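Local atomic coordinates of citrinin polyketide synthase (Monascus purpureus, PDB entry 5MPT), a protein that builds the keto-aldehyde precursor of the mycotoxin citrinin as a multidomain non-reducing polyketide synthase, of which this chain is the C-methyltransferase domain. Residues 21-32 against 363-372. Numbering follows the deposited sequence. Where two conformers were deposited one is given.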
loop_
_atom_site.group_PDB
_atom_site.type_symbol
_atom_site.label_atom_id
_atom_site.label_comp_id
_atom_site.label_asym_id
_atom_site.label_seq_id
_atom_site.Cartn_x
_atom_site.Cartn_y
_atom_site.Cartn_z
ATOM N N PHE A 21 12.905 13.402 -11.249
ATOM C CA PHE A 21 12.859 12.048 -10.708
ATOM C C PHE A 21 14.243 11.573 -10.304
ATOM O O PHE A 21 14.400 10.918 -9.264
ATOM C CB PHE A 21 12.268 11.076 -11.705
ATOM C CG PHE A 21 11.919 9.746 -11.056
ATOM C CD1 PHE A 21 10.859 9.661 -10.184
ATOM C CD2 PHE A 21 12.723 8.633 -11.232
ATOM C CE1 PHE A 21 10.561 8.469 -9.529
ATOM C CE2 PHE A 21 12.432 7.425 -10.576
ATOM C CZ PHE A 21 11.340 7.350 -9.735
ATOM N N ARG A 22 15.260 11.895 -11.105
ATOM C CA ARG A 22 16.604 11.462 -10.759
ATOM C C ARG A 22 17.014 12.032 -9.411
ATOM O O ARG A 22 17.520 11.304 -8.543
ATOM C CB ARG A 22 17.601 11.864 -11.836
ATOM C CG ARG A 22 19.049 11.431 -11.542
ATOM C CD ARG A 22 20.026 12.065 -12.533
ATOM N NE ARG A 22 19.927 13.528 -12.518
ATOM C CZ ARG A 22 19.258 14.266 -13.405
ATOM N NH1 ARG A 22 19.240 15.588 -13.270
ATOM N NH2 ARG A 22 18.614 13.703 -14.431
ATOM N N ILE A 23 16.740 13.319 -9.192
ATOM C CA ILE A 23 17.073 13.951 -7.913
ATOM C C ILE A 23 16.357 13.250 -6.763
ATOM O O ILE A 23 16.954 12.957 -5.724
ATOM C CB ILE A 23 16.729 15.447 -7.956
ATOM C CG1 ILE A 23 17.743 16.179 -8.830
ATOM C CG2 ILE A 23 16.748 16.038 -6.576
ATOM C CD1 ILE A 23 17.311 17.584 -9.239
ATOM N N ALA A 24 15.055 12.983 -6.922
ATOM C CA ALA A 24 14.308 12.330 -5.859
ATOM C C ALA A 24 14.844 10.922 -5.615
ATOM O O ALA A 24 15.115 10.527 -4.462
ATOM C CB ALA A 24 12.819 12.333 -6.226
ATOM N N LYS A 25 15.098 10.194 -6.706
ATOM C CA LYS A 25 15.581 8.819 -6.638
ATOM C C LYS A 25 16.875 8.736 -5.842
ATOM O O LYS A 25 17.036 7.856 -4.989
ATOM C CB LYS A 25 15.790 8.283 -8.062
ATOM C CG LYS A 25 16.322 6.836 -8.117
ATOM C CD LYS A 25 16.354 6.338 -9.557
ATOM C CE LYS A 25 16.912 4.941 -9.653
ATOM N NZ LYS A 25 16.991 4.484 -11.053
ATOM N N GLU A 26 17.824 9.623 -6.128
ATOM C CA GLU A 26 19.102 9.543 -5.424
ATOM C C GLU A 26 18.985 9.854 -3.938
ATOM O O GLU A 26 19.893 9.510 -3.196
ATOM C CB GLU A 26 20.114 10.469 -6.089
ATOM C CG GLU A 26 20.434 9.980 -7.496
ATOM C CD GLU A 26 21.374 10.872 -8.289
ATOM O OE1 GLU A 26 21.762 11.958 -7.802
ATOM O OE2 GLU A 26 21.718 10.460 -9.422
ATOM N N ALA A 27 17.894 10.470 -3.493
ATOM C CA ALA A 27 17.688 10.810 -2.094
ATOM C C ALA A 27 16.856 9.766 -1.347
ATOM O O ALA A 27 16.464 10.025 -0.209
ATOM C CB ALA A 27 16.991 12.164 -1.988
ATOM N N THR A 28 16.558 8.618 -1.966
ATOM C CA THR A 28 15.677 7.624 -1.341
ATOM C C THR A 28 16.124 7.258 0.079
ATOM O O THR A 28 15.323 7.310 1.016
ATOM C CB THR A 28 15.569 6.358 -2.218
ATOM O OG1 THR A 28 15.089 6.713 -3.519
ATOM C CG2 THR A 28 14.587 5.357 -1.628
ATOM N N ASP A 29 17.395 6.886 0.252
ATOM C CA ASP A 29 17.915 6.519 1.572
ATOM C C ASP A 29 17.837 7.679 2.552
ATOM O O ASP A 29 17.569 7.483 3.743
ATOM C CB ASP A 29 19.349 6.051 1.460
ATOM C CG ASP A 29 19.481 4.688 0.852
ATOM O OD1 ASP A 29 18.567 3.865 1.035
ATOM O OD2 ASP A 29 20.520 4.409 0.223
ATOM N N ASP A 30 18.029 8.899 2.055
ATOM C CA ASP A 30 17.850 10.081 2.887
ATOM C C ASP A 30 16.425 10.204 3.387
ATOM O O ASP A 30 16.208 10.597 4.537
ATOM C CB ASP A 30 18.199 11.360 2.116
ATOM C CG ASP A 30 19.678 11.440 1.686
ATOM O OD1 ASP A 30 20.560 11.514 2.558
ATOM O OD2 ASP A 30 19.953 11.491 0.467
ATOM N N PHE A 31 15.428 9.947 2.518
ATOM C CA PHE A 31 14.043 10.032 2.978
ATOM C C PHE A 31 13.734 8.954 4.010
ATOM O O PHE A 31 13.029 9.219 4.984
ATOM C CB PHE A 31 13.049 9.953 1.793
ATOM C CG PHE A 31 12.911 11.247 1.060
ATOM C CD1 PHE A 31 12.050 12.220 1.526
ATOM C CD2 PHE A 31 13.738 11.545 0.014
ATOM C CE1 PHE A 31 11.971 13.406 0.941
ATOM C CE2 PHE A 31 13.646 12.762 -0.608
ATOM C CZ PHE A 31 12.756 13.691 -0.135
ATOM N N ILE A 32 14.301 7.755 3.834
ATOM C CA ILE A 32 14.085 6.651 4.762
ATOM C C ILE A 32 14.636 7.003 6.142
ATOM O O ILE A 32 13.972 6.811 7.169
ATOM C CB ILE A 32 14.728 5.378 4.180
ATOM C CG1 ILE A 32 13.912 4.888 2.982
ATOM C CG2 ILE A 32 14.844 4.277 5.238
ATOM C CD1 ILE A 32 14.639 3.871 2.161
ATOM N N ASP A 363 10.955 4.106 -14.473
ATOM C CA ASP A 363 12.037 4.209 -13.498
ATOM C C ASP A 363 11.440 4.016 -12.105
ATOM O O ASP A 363 10.215 4.059 -11.918
ATOM C CB ASP A 363 12.758 5.556 -13.642
ATOM C CG ASP A 363 14.183 5.558 -13.040
ATOM O OD1 ASP A 363 14.617 4.547 -12.449
ATOM O OD2 ASP A 363 14.883 6.589 -13.193
ATOM N N TRP A 364 12.297 3.782 -11.108
ATOM C CA TRP A 364 11.777 3.694 -9.745
ATOM C C TRP A 364 12.858 4.033 -8.738
ATOM O O TRP A 364 14.046 4.040 -9.053
ATOM C CB TRP A 364 11.198 2.319 -9.414
ATOM C CG TRP A 364 12.118 1.173 -9.685
ATOM C CD1 TRP A 364 13.070 0.652 -8.850
ATOM C CD2 TRP A 364 12.154 0.389 -10.874
ATOM N NE1 TRP A 364 13.708 -0.397 -9.462
ATOM C CE2 TRP A 364 13.155 -0.584 -10.705
ATOM C CE3 TRP A 364 11.442 0.427 -12.084
ATOM C CZ2 TRP A 364 13.456 -1.515 -11.694
ATOM C CZ3 TRP A 364 11.747 -0.492 -13.055
ATOM C CH2 TRP A 364 12.743 -1.453 -12.854
ATOM N N THR A 365 12.408 4.359 -7.525
ATOM C CA THR A 365 13.307 4.664 -6.425
ATOM C C THR A 365 14.052 3.418 -5.998
ATOM O O THR A 365 13.517 2.299 -6.047
ATOM C CB THR A 365 12.531 5.223 -5.237
ATOM O OG1 THR A 365 11.467 4.322 -4.911
ATOM C CG2 THR A 365 11.928 6.574 -5.588
ATOM N N GLU A 366 15.293 3.633 -5.554
ATOM C CA GLU A 366 16.127 2.575 -5.023
ATOM C C GLU A 366 17.119 3.185 -4.054
ATOM O O GLU A 366 17.383 4.395 -4.073
ATOM C CB GLU A 366 16.844 1.804 -6.134
ATOM C CG GLU A 366 17.649 2.587 -7.104
ATOM C CD GLU A 366 17.922 1.761 -8.360
ATOM O OE1 GLU A 366 17.531 0.567 -8.387
ATOM O OE2 GLU A 366 18.523 2.294 -9.312
ATOM N N GLY A 367 17.676 2.319 -3.223
ATOM C CA GLY A 367 18.677 2.730 -2.255
ATOM C C GLY A 367 19.430 1.549 -1.687
ATOM O O GLY A 367 19.164 0.390 -2.006
ATOM N N THR A 368 20.370 1.862 -0.793
ATOM C CA THR A 368 21.140 0.829 -0.106
ATOM C C THR A 368 20.463 0.328 1.162
ATOM O O THR A 368 20.716 -0.813 1.583
ATOM C CB THR A 368 22.538 1.362 0.238
ATOM O OG1 THR A 368 22.419 2.401 1.215
ATOM C CG2 THR A 368 23.222 1.909 -1.005
ATOM N N ARG A 369 19.609 1.133 1.781
ATOM C CA ARG A 369 18.882 0.659 2.940
ATOM C C ARG A 369 17.871 -0.420 2.545
ATOM O O ARG A 369 17.277 -0.358 1.463
ATOM C CB ARG A 369 18.183 1.834 3.626
ATOM C CG ARG A 369 19.165 2.829 4.233
ATOM C CD ARG A 369 18.437 4.012 4.865
ATOM N NE ARG A 369 19.415 4.936 5.436
ATOM C CZ ARG A 369 19.937 4.800 6.654
ATOM N NH1 ARG A 369 19.558 3.768 7.419
ATOM N NH2 ARG A 369 20.830 5.678 7.109
ATOM N N PRO A 370 17.679 -1.435 3.386
ATOM C CA PRO A 370 16.741 -2.514 3.037
ATOM C C PRO A 370 15.325 -2.023 2.818
ATOM O O PRO A 370 14.600 -2.615 2.018
ATOM C CB PRO A 370 16.850 -3.464 4.242
ATOM C CG PRO A 370 17.410 -2.618 5.369
ATOM C CD PRO A 370 18.318 -1.653 4.694
ATOM N N GLU A 371 14.915 -0.951 3.504
ATOM C CA GLU A 371 13.569 -0.428 3.357
ATOM C C GLU A 371 13.325 0.117 1.967
ATOM O O GLU A 371 12.177 0.177 1.537
ATOM C CB GLU A 371 13.322 0.661 4.395
ATOM C CG GLU A 371 13.388 0.193 5.835
ATOM C CD GLU A 371 14.787 0.098 6.441
ATOM O OE1 GLU A 371 15.787 0.668 5.903
ATOM O OE2 GLU A 371 14.886 -0.527 7.527
ATOM N N ALA A 372 14.381 0.548 1.265
ATOM C CA ALA A 372 14.236 1.014 -0.113
ATOM C C ALA A 372 13.666 -0.055 -1.033
ATOM O O ALA A 372 13.239 0.282 -2.129
ATOM C CB ALA A 372 15.594 1.512 -0.648
HETATM O O HOH W 1 19.395 6.005 -5.174
HETATM O O HOH W 2 19.373 6.446 -2.227
HETATM O O HOH W 3 20.794 7.435 4.650
#
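Asp29 OD2 accepts two bonds from Thr368. Thr368 N donates to the syn lone pair of Asp29 OD2 at 2.7 Å. Thr368 OG1 donates to Asp29 OD2 at 2.9 Å, from above the carboxylate plane. The other oxygen, Asp29 OD1, takes Arg369 N at 3.0 Å, tilted 39° out of that plane. Three bonds thus fix the rotation of this carboxylate against the loop. Lys25, Asp363 and Glu366 form a salt-bridge network near strand 361-364. The Lys25 chain is fully extended, with CG anti to the backbone N (chi1 179°), and runs past Trp364 O. Lys25 NZ donates a hydrogen bond to the syn lone pair of Asp363 OD1 at 2.8 Å, as part of a salt bridge. A second salt bridge joins Lys25 NZ to Glu366 OE2 at 3.2 Å. Trp364 N also donates to Asp363 OD1, from above its plane. Phe21 turns its ring edge to Asp363, and Phe21 CE2 lies 3.6 Å from Asp363 CG. Between the two polar groups, Thr28 CB lies against Glu366 O, and Thr28 OG1 donates to Lys25 O. A water joins Lys25 O to Glu366 O. Ile32 CD1 meets Ala372 CB at 3.8 Å, while Ile32 CG2 lies against Arg369 CD. The contact packs N-terminal helices 14-26 and 28-34 beside edge strand 361-364 and the loop and 3-10 turn that lead to strand 375-381. The mixed sheet has strand order 3-2-1-4-5-7-6, that of the class I, Rossmann-like methyltransferase fold.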